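Local coordinates for acireductone dioxygenase (Bacillus anthracis, PDB 4QGL), which probably catalyses the oxidation of an acireductone by dioxygen in methionine salvage, giving different products with iron or with nickel in the active site, at residues 106-111 against 142-147; 75-80 against 161-166. All blocks are in the same frame, centred on the assembly; numbering follows the deposited sequence.

Contact 1 of 2, residues 106-111 against 142-147; sequences TDDEVR and VPENAR. With CD (cadmium ion), chain B.
A side chain takes over where strand pairing stops: D108 OD1 accepts the backbone N-H of E144 at 3.0 Å, nearly along its C-O axis, although the N-H...O angle of 133° marks a bent bond. CG lies beside the backbone N (chi1 -72°), and OD1 also comes within 3.4 Å of P143 CA. OD2 is probably hydrogen-bonded to Y77 OH, and D108 is predicted to transmit local conformational changes. Just beyond, E109 and V142 form an antiparallel hydrogen-bonded pair, with E109 N to V142 O at 2.8 Å and V142 N to E109 O at 2.9 Å; both side chains project from the same face of the sheet. In the cupin barrel this pairing joins the two metal-binding sequence motifs: E109 is the last metal ligand of the first, after H103 and H105, and P143 leads to H148 of the second through a type II turn in which N145 has positive phi (74°). The E109 side chain, extended beyond CG, brings OE1 to cadmium at 2.3 Å; water 2 and the three histidines also coordinate this ion, and OE2 binds another cadmium. R111, predicted to matter for generating the dianion, lies near OE2, but its NH2 is 3.6 Å away and the oxygen sits well above the guanidinium plane, so the long ion pair rests on charge alone. R111 NH1 instead bonds in that plane to V110 O at 2.7 Å.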
ATOM      1  N   THR A 106     -12.250  10.033   3.788  1.00 33.62           N
ATOM      2  CA  THR A 106     -13.480   9.533   4.439  1.00 35.07           C
ATOM      3  C   THR A 106     -13.800   8.055   4.222  1.00 35.49           C
ATOM      4  O   THR A 106     -14.746   7.546   4.814  1.00 36.57           O
ATOM      5  CB  THR A 106     -14.712  10.288   3.969  1.00 36.29           C
ATOM      6  OG1 THR A 106     -14.706  10.313   2.540  1.00 36.54           O
ATOM      7  CG2 THR A 106     -14.705  11.705   4.553  1.00 36.80           C
ATOM      8  N   ASP A 107     -13.045   7.391   3.354  1.00 35.25           N
ATOM      9  CA  ASP A 107     -13.029   5.927   3.271  1.00 35.28           C
ATOM     10  C   ASP A 107     -11.591   5.408   3.516  1.00 34.00           C
ATOM     11  O   ASP A 107     -10.606   6.174   3.499  1.00 33.66           O
ATOM     12  CB  ASP A 107     -13.575   5.432   1.900  1.00 36.26           C
ATOM     13  CG  ASP A 107     -15.113   5.634   1.732  1.00 37.94           C
ATOM     14  OD1 ASP A 107     -15.842   5.657   2.766  1.00 38.62           O
ATOM     15  OD2 ASP A 107     -15.585   5.761   0.555  1.00 39.05           O
ATOM     16  N   ASP A 108     -11.500   4.110   3.782  1.00 33.52           N
ATOM     17  CA  ASP A 108     -10.242   3.378   3.930  1.00 32.55           C
ATOM     18  C   ASP A 108      -9.425   3.482   2.652  1.00 31.15           C
ATOM     19  O   ASP A 108     -10.012   3.610   1.591  1.00 31.61           O
ATOM     20  CB  ASP A 108     -10.544   1.889   4.174  1.00 33.62           C
ATOM     21  CG  ASP A 108     -11.122   1.604   5.580  1.00 35.09           C
ATOM     22  OD1 ASP A 108     -11.165   2.522   6.452  1.00 36.16           O
ATOM     23  OD2 ASP A 108     -11.504   0.434   5.817  1.00 36.04           O
ATOM     24  N   GLU A 109      -8.089   3.439   2.754  1.00 29.40           N
ATOM     25  CA  GLU A 109      -7.189   3.382   1.589  1.00 28.12           C
ATOM     26  C   GLU A 109      -6.390   2.086   1.593  1.00 26.38           C
ATOM     27  O   GLU A 109      -5.474   1.892   2.406  1.00 25.75           O
ATOM     28  CB  GLU A 109      -6.212   4.562   1.572  1.00 28.64           C
ATOM     29  CG  GLU A 109      -5.428   4.721   0.266  1.00 29.10           C
ATOM     30  CD  GLU A 109      -4.279   5.669   0.423  1.00 29.81           C
ATOM     31  OE1 GLU A 109      -4.401   6.557   1.288  1.00 31.40           O
ATOM     32  OE2 GLU A 109      -3.243   5.553  -0.282  1.00 30.50           O
ATOM     33  N   VAL A 110      -6.706   1.232   0.630  1.00 25.21           N
ATOM     34  CA  VAL A 110      -6.213  -0.125   0.590  1.00 24.17           C
ATOM     35  C   VAL A 110      -5.292  -0.291  -0.592  1.00 23.12           C
ATOM     36  O   VAL A 110      -5.603   0.117  -1.682  1.00 23.24           O
ATOM     37  CB  VAL A 110      -7.393  -1.066   0.448  1.00 24.76           C
ATOM     38  CG1 VAL A 110      -6.971  -2.520   0.591  1.00 24.69           C
ATOM     39  CG2 VAL A 110      -8.461  -0.696   1.467  1.00 25.35           C
ATOM     40  N   ARG A 111      -4.132  -0.869  -0.364  1.00 22.17           N
ATOM     41  CA  ARG A 111      -3.152  -1.064  -1.424  1.00 21.55           C
ATOM     42  C   ARG A 111      -2.533  -2.441  -1.240  1.00 21.18           C
ATOM     43  O   ARG A 111      -2.306  -2.851  -0.107  1.00 21.09           O
ATOM     44  CB  ARG A 111      -2.048   0.021  -1.370  1.00 21.14           C
ATOM     45  CG  ARG A 111      -2.503   1.448  -1.687  1.00 21.23           C
ATOM     46  CD  ARG A 111      -3.022   1.596  -3.126  1.00 21.52           C
ATOM     47  NE  ARG A 111      -3.462   2.964  -3.422  1.00 21.77           N
ATOM     48  CZ  ARG A 111      -4.642   3.466  -3.092  1.00 22.10           C
ATOM     49  NH1 ARG A 111      -5.538   2.729  -2.463  1.00 22.27           N
ATOM     50  NH2 ARG A 111      -4.929   4.711  -3.398  1.00 22.42           N
ATOM     51  N   VAL A 142      -5.407   1.438   5.292  1.00 22.51           N
ATOM     52  CA  VAL A 142      -5.207   2.581   6.057  1.00 22.78           C
ATOM     53  C   VAL A 142      -6.575   3.149   6.358  1.00 23.68           C
ATOM     54  O   VAL A 142      -7.271   3.600   5.446  1.00 23.98           O
ATOM     55  CB  VAL A 142      -4.361   3.582   5.267  1.00 22.41           C
ATOM     56  CG1 VAL A 142      -4.373   4.947   5.948  1.00 22.57           C
ATOM     57  CG2 VAL A 142      -2.935   3.063   5.098  1.00 21.91           C
ATOM     58  N   PRO A 143      -6.954   3.160   7.647  1.00 24.42           N
ATOM     59  CA  PRO A 143      -8.307   3.495   8.094  1.00 25.27           C
ATOM     60  C   PRO A 143      -8.779   4.922   7.787  1.00 25.59           C
ATOM     61  O   PRO A 143      -7.997   5.872   7.666  1.00 25.20           O
ATOM     62  CB  PRO A 143      -8.272   3.280   9.612  1.00 25.66           C
ATOM     63  CG  PRO A 143      -6.843   3.252   9.992  1.00 25.16           C
ATOM     64  CD  PRO A 143      -6.006   3.008   8.768  1.00 24.40           C
ATOM     65  N   GLU A 144     -10.098   5.026   7.685  1.00 26.41           N
ATOM     66  CA  GLU A 144     -10.731   6.272   7.420  1.00 26.88           C
ATOM     67  C   GLU A 144     -10.366   7.208   8.561  1.00 26.89           C
ATOM     68  O   GLU A 144     -10.219   6.781   9.703  1.00 27.20           O
ATOM     69  CB  GLU A 144     -12.260   6.087   7.256  1.00 27.94           C
ATOM     70  CG  GLU A 144     -13.044   5.825   8.528  1.00 28.86           C
ATOM     71  CD  GLU A 144     -14.558   5.770   8.268  1.00 30.09           C
ATOM     72  OE1 GLU A 144     -14.987   5.805   7.097  1.00 30.30           O
ATOM     73  OE2 GLU A 144     -15.346   5.704   9.237  1.00 31.07           O
ATOM     74  N   ASN A 145     -10.175   8.481   8.206  1.00 26.71           N
ATOM     75  CA  ASN A 145      -9.856   9.609   9.123  1.00 26.66           C
ATOM     76  C   ASN A 145      -8.438   9.653   9.681  1.00 25.55           C
ATOM     77  O   ASN A 145      -8.094  10.604  10.371  1.00 25.74           O
ATOM     78  CB  ASN A 145     -10.881   9.748  10.247  1.00 27.82           C
ATOM     79  CG  ASN A 145     -12.293   9.791   9.721  1.00 28.92           C
ATOM     80  OD1 ASN A 145     -12.537  10.273   8.600  1.00 29.20           O
ATOM     81  ND2 ASN A 145     -13.237   9.218  10.490  1.00 29.84           N
ATOM     82  N   ALA A 146      -7.611   8.672   9.350  1.00 24.41           N
ATOM     83  CA  ALA A 146      -6.240   8.676   9.821  1.00 23.59           C
ATOM     84  C   ALA A 146      -5.372   9.569   8.942  1.00 22.90           C
ATOM     85  O   ALA A 146      -5.255   9.365   7.747  1.00 22.52           O
ATOM     86  CB  ALA A 146      -5.675   7.274   9.855  1.00 23.17           C
ATOM     87  N   ARG A 147      -4.742  10.546   9.572  1.00 22.73           N
ATOM     88  CA  ARG A 147      -3.784  11.416   8.883  1.00 22.33           C
ATOM     89  C   ARG A 147      -2.566  10.587   8.456  1.00 21.66           C
ATOM     90  O   ARG A 147      -2.026   9.812   9.251  1.00 21.54           O
ATOM     91  CB  ARG A 147      -3.377  12.570   9.775  1.00 22.66           C
ATOM     92  CG  ARG A 147      -4.535  13.370  10.339  1.00 23.37           C
ATOM     93  CD  ARG A 147      -5.214  14.270   9.303  1.00 23.66           C
ATOM     94  NE  ARG A 147      -4.383  15.403   8.808  1.00 23.68           N
ATOM     95  CZ  ARG A 147      -4.686  16.164   7.750  1.00 23.93           C
ATOM     96  NH1 ARG A 147      -5.811  15.975   7.053  1.00 24.22           N
ATOM     97  NH2 ARG A 147      -3.866  17.110   7.370  1.00 24.01           N
TER
HETATM   98 CD    CD B 201      -3.870   8.738   0.909  0.75 19.24          CD
HETATM   99  O   HOH W   1      -7.906   6.410   4.561  0.50  5.47           O
HETATM  100  O   HOH W   2      -1.638   8.377   0.267  1.00  7.63           O

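Contact 2 of 2, residues 75-80 against 161-166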
ATOM      1  N   ARG A  75     -14.392  -6.458   4.492  1.00 44.63           N
ATOM      2  CA  ARG A  75     -14.332  -5.033   4.798  1.00 44.31           C
ATOM      3  C   ARG A  75     -15.303  -4.112   4.023  1.00 43.80           C
ATOM      4  O   ARG A  75     -15.337  -2.910   4.298  1.00 43.53           O
ATOM      5  CB  ARG A  75     -12.887  -4.547   4.599  1.00 44.25           C
ATOM      6  CG  ARG A  75     -11.985  -4.749   5.810  1.00 45.21           C
ATOM      7  CD  ARG A  75     -12.370  -3.785   6.933  1.00 46.82           C
ATOM      8  NE  ARG A  75     -11.453  -3.853   8.070  1.00 47.74           N
ATOM      9  CZ  ARG A  75     -10.456  -3.001   8.304  1.00 47.53           C
ATOM     10  NH1 ARG A  75     -10.216  -1.976   7.483  1.00 47.64           N
ATOM     11  NH2 ARG A  75      -9.697  -3.174   9.378  1.00 47.53           N
ATOM     12  N   GLY A  76     -16.059  -4.637   3.053  1.00 42.39           N
ATOM     13  CA  GLY A  76     -17.030  -3.813   2.330  1.00 41.71           C
ATOM     14  C   GLY A  76     -16.535  -2.978   1.155  1.00 40.18           C
ATOM     15  O   GLY A  76     -17.113  -1.957   0.858  1.00 40.69           O
ATOM     16  N   TYR A  77     -15.501  -3.415   0.454  1.00 38.67           N
ATOM     17  CA  TYR A  77     -15.010  -2.690  -0.739  1.00 37.91           C
ATOM     18  C   TYR A  77     -15.724  -3.159  -2.015  1.00 38.54           C
ATOM     19  O   TYR A  77     -16.354  -4.200  -2.004  1.00 39.45           O
ATOM     20  CB  TYR A  77     -13.474  -2.839  -0.874  1.00 36.58           C
ATOM     21  CG  TYR A  77     -12.738  -2.522   0.407  1.00 35.70           C
ATOM     22  CD1 TYR A  77     -13.135  -1.450   1.202  1.00 35.98           C
ATOM     23  CD2 TYR A  77     -11.681  -3.294   0.837  1.00 35.18           C
ATOM     24  CE1 TYR A  77     -12.488  -1.140   2.383  1.00 35.77           C
ATOM     25  CE2 TYR A  77     -11.021  -3.002   2.028  1.00 35.00           C
ATOM     26  CZ  TYR A  77     -11.412  -1.908   2.803  1.00 35.32           C
ATOM     27  OH  TYR A  77     -10.756  -1.590   3.999  1.00 34.42           O
ATOM     28  N   LYS A  78     -15.608  -2.396  -3.106  1.00 38.42           N
ATOM     29  CA  LYS A  78     -16.354  -2.647  -4.350  1.00 39.30           C
ATOM     30  C   LYS A  78     -15.530  -2.773  -5.638  1.00 38.45           C
ATOM     31  O   LYS A  78     -15.750  -3.678  -6.431  1.00 39.74           O
ATOM     32  CB  LYS A  78     -17.386  -1.540  -4.584  1.00 40.69           C
ATOM     33  CG  LYS A  78     -18.172  -1.181  -3.346  1.00 41.62           C
ATOM     34  CD  LYS A  78     -19.558  -0.633  -3.649  1.00 43.11           C
ATOM     35  CE  LYS A  78     -20.368  -0.569  -2.352  1.00 43.94           C
ATOM     36  NZ  LYS A  78     -21.771  -0.129  -2.581  1.00 45.66           N
ATOM     37  N   ALA A  79     -14.617  -1.850  -5.873  1.00 37.21           N
ATOM     38  CA  ALA A  79     -13.920  -1.767  -7.142  1.00 36.16           C
ATOM     39  C   ALA A  79     -12.433  -1.868  -6.918  1.00 34.67           C
ATOM     40  O   ALA A  79     -11.956  -1.694  -5.803  1.00 33.74           O
ATOM     41  CB  ALA A  79     -14.259  -0.447  -7.785  1.00 36.54           C
ATOM     42  N   HIS A  80     -11.701  -2.142  -7.986  1.00 34.44           N
ATOM     43  CA  HIS A  80     -10.249  -2.322  -7.910  1.00 33.46           C
ATOM     44  C   HIS A  80      -9.578  -2.111  -9.257  1.00 33.40           C
ATOM     45  O   HIS A  80     -10.195  -2.365 -10.315  1.00 34.17           O
ATOM     46  CB  HIS A  80      -9.886  -3.714  -7.373  1.00 33.32           C
ATOM     47  CG  HIS A  80     -10.674  -4.838  -7.971  1.00 34.50           C
ATOM     48  ND1 HIS A  80     -11.896  -5.247  -7.465  1.00 35.65           N
ATOM     49  CD2 HIS A  80     -10.411  -5.660  -9.016  1.00 34.98           C
ATOM     50  CE1 HIS A  80     -12.352  -6.263  -8.175  1.00 36.06           C
ATOM     51  NE2 HIS A  80     -11.469  -6.537  -9.122  1.00 35.80           N
ATOM     52  N   ILE A 161      -2.149  -2.806  -6.577  1.00 21.44           N
ATOM     53  CA  ILE A 161      -3.564  -2.910  -6.779  1.00 22.20           C
ATOM     54  C   ILE A 161      -4.242  -1.981  -5.781  1.00 22.58           C
ATOM     55  O   ILE A 161      -3.925  -2.014  -4.617  1.00 22.30           O
ATOM     56  CB  ILE A 161      -4.063  -4.347  -6.552  1.00 22.30           C
ATOM     57  CG1 ILE A 161      -3.314  -5.310  -7.455  1.00 22.40           C
ATOM     58  CG2 ILE A 161      -5.532  -4.412  -6.864  1.00 22.88           C
ATOM     59  CD1 ILE A 161      -3.575  -6.771  -7.140  1.00 22.62           C
ATOM     60  N   ARG A 162      -5.174  -1.155  -6.231  1.00 23.66           N
ATOM     61  CA  ARG A 162      -5.923  -0.332  -5.333  1.00 24.33           C
ATOM     62  C   ARG A 162      -7.319  -0.880  -5.222  1.00 25.68           C
ATOM     63  O   ARG A 162      -7.983  -1.137  -6.238  1.00 26.30           O
ATOM     64  CB  ARG A 162      -6.007   1.072  -5.863  1.00 24.63           C
ATOM     65  CG  ARG A 162      -4.726   1.540  -6.499  1.00 24.39           C
ATOM     66  CD  ARG A 162      -5.095   2.328  -7.722  1.00 25.15           C
ATOM     67  NE  ARG A 162      -5.223   3.747  -7.423  1.00 25.29           N
ATOM     68  CZ  ARG A 162      -5.832   4.621  -8.212  1.00 25.98           C
ATOM     69  NH1 ARG A 162      -5.887   5.885  -7.851  1.00 26.18           N
ATOM     70  NH2 ARG A 162      -6.387   4.240  -9.355  1.00 26.60           N
ATOM     71  N   ILE A 163      -7.771  -1.051  -3.988  1.00 26.57           N
ATOM     72  CA  ILE A 163      -9.133  -1.461  -3.747  1.00 28.26           C
ATOM     73  C   ILE A 163      -9.855  -0.284  -3.099  1.00 29.35           C
ATOM     74  O   ILE A 163      -9.347   0.325  -2.209  1.00 29.18           O
ATOM     75  CB  ILE A 163      -9.164  -2.727  -2.869  1.00 28.42           C
ATOM     76  CG1 ILE A 163      -8.253  -3.800  -3.477  1.00 28.15           C
ATOM     77  CG2 ILE A 163     -10.578  -3.285  -2.763  1.00 29.39           C
ATOM     78  CD1 ILE A 163      -8.150  -5.067  -2.645  1.00 28.21           C
ATOM     79  N   PHE A 164     -11.025   0.057  -3.584  1.00 31.52           N
ATOM     80  CA  PHE A 164     -11.757   1.181  -3.065  1.00 33.22           C
ATOM     81  C   PHE A 164     -13.240   0.861  -2.916  1.00 36.48           C
ATOM     82  O   PHE A 164     -13.749  -0.109  -3.485  1.00 36.69           O
ATOM     83  CB  PHE A 164     -11.563   2.390  -3.976  1.00 33.15           C
ATOM     84  CG  PHE A 164     -11.370   2.053  -5.432  1.00 33.20           C
ATOM     85  CD1 PHE A 164     -10.147   1.628  -5.902  1.00 32.58           C
ATOM     86  CD2 PHE A 164     -12.401   2.223  -6.352  1.00 34.33           C
ATOM     87  CE1 PHE A 164      -9.963   1.333  -7.245  1.00 32.67           C
ATOM     88  CE2 PHE A 164     -12.216   1.945  -7.704  1.00 34.47           C
ATOM     89  CZ  PHE A 164     -10.998   1.490  -8.144  1.00 33.60           C
ATOM     90  N   VAL A 165     -13.916   1.680  -2.127  1.00 40.62           N
ATOM     91  CA  VAL A 165     -15.387   1.696  -2.046  1.00 45.54           C
ATOM     92  C   VAL A 165     -16.047   2.401  -3.235  1.00 51.37           C
ATOM     93  O   VAL A 165     -16.948   1.859  -3.889  1.00 55.28           O
ATOM     94  CB  VAL A 165     -15.852   2.422  -0.781  1.00 45.82           C
ATOM     95  CG1 VAL A 165     -17.319   2.782  -0.872  1.00 46.93           C
ATOM     96  CG2 VAL A 165     -15.557   1.566   0.448  1.00 45.76           C
ATOM     97  N   THR A 166     -15.638   3.633  -3.482  1.00 57.19           N
ATOM     98  CA  THR A 166     -16.128   4.392  -4.632  1.00 62.14           C
ATOM     99  C   THR A 166     -14.946   5.124  -5.200  1.00 65.26           C
ATOM    100  O   THR A 166     -13.937   5.319  -4.492  1.00 65.50           O
ATOM    101  CB  THR A 166     -17.171   5.438  -4.205  1.00 63.93           C
ATOM    102  OG1 THR A 166     -16.689   6.157  -3.051  1.00 63.17           O
ATOM    103  CG2 THR A 166     -18.487   4.759  -3.848  1.00 65.59           C
TER
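F164 O accepts two backbone donors from segment 75-80, K78 N at 3.0 Å and A79 N at 3.1 Å, which reach it from opposite faces of the carbonyl plane. Two consecutive residues thus face one, which defines a classic beta bulge, here where strand 79-85 begins at the edge of the cupin sheet. Regular antiparallel pairing follows: F164 N returns a bond to A79 O, making A79 and F164 a hydrogen-bonded pair, and H80 with I163 is the next, non-hydrogen-bonded pair. There H80 CA comes within 3.1 Å of R162 O in a CA-H...O contact. The F164 ring folds back over its neighbour strand, with A79 O 3.7 Å above one face and over the ring centre. K78, before the strand, lays the aliphatic part of its side chain against the other backbone, CG reaching V165 O at 3.3 Å.

The Y77 side chain packs on I163 and V165, crossing both of their side chains at about a right angle. I163 CG2 meets Y77 CB at 3.5 Å and approaches the ring obliquely, whereas V165 CG2 lies in the ring plane at its edge, 3.9 Å from CD1. In the second shell, I68, V71 and S72 of helix 65-75 cover I163, and V110 of the neighbouring strand touches both Y77 and I163. The Y77 hydroxyl also bonds to S141 OG, besides D108. G76, with phi 84°, is the first residue to leave the helix and turns the chain toward the bulge. At the other end of the contact, the R162 guanidinium forms a salt bridge through NH2 to D81 OD1.

Both contacts belong to one antiparallel sheet, in which strand 109-113 lies between 138-142 and 158-164, with 79-85 at the edge. Contact 1 is polar and metal-bound: of its buried pair, E109 and V142, E109 binds cadmium, while T106, E144 and N145 are exposed. Contact 2 joins the edge strand to its neighbour by backbone bonds and apolar packing; its buried I161 and I163 pack on helices 54-63 and 65-75, while Y77 lies between helix 65-75 and strand 109-113, and K78 and H80 are exposed. The two meet where Y77 CZ packs at 3.5 Å on V110 CG2, where V110 CB approaches I163 O, and through a weak ion pair of R75 NH1 with D108 OD2.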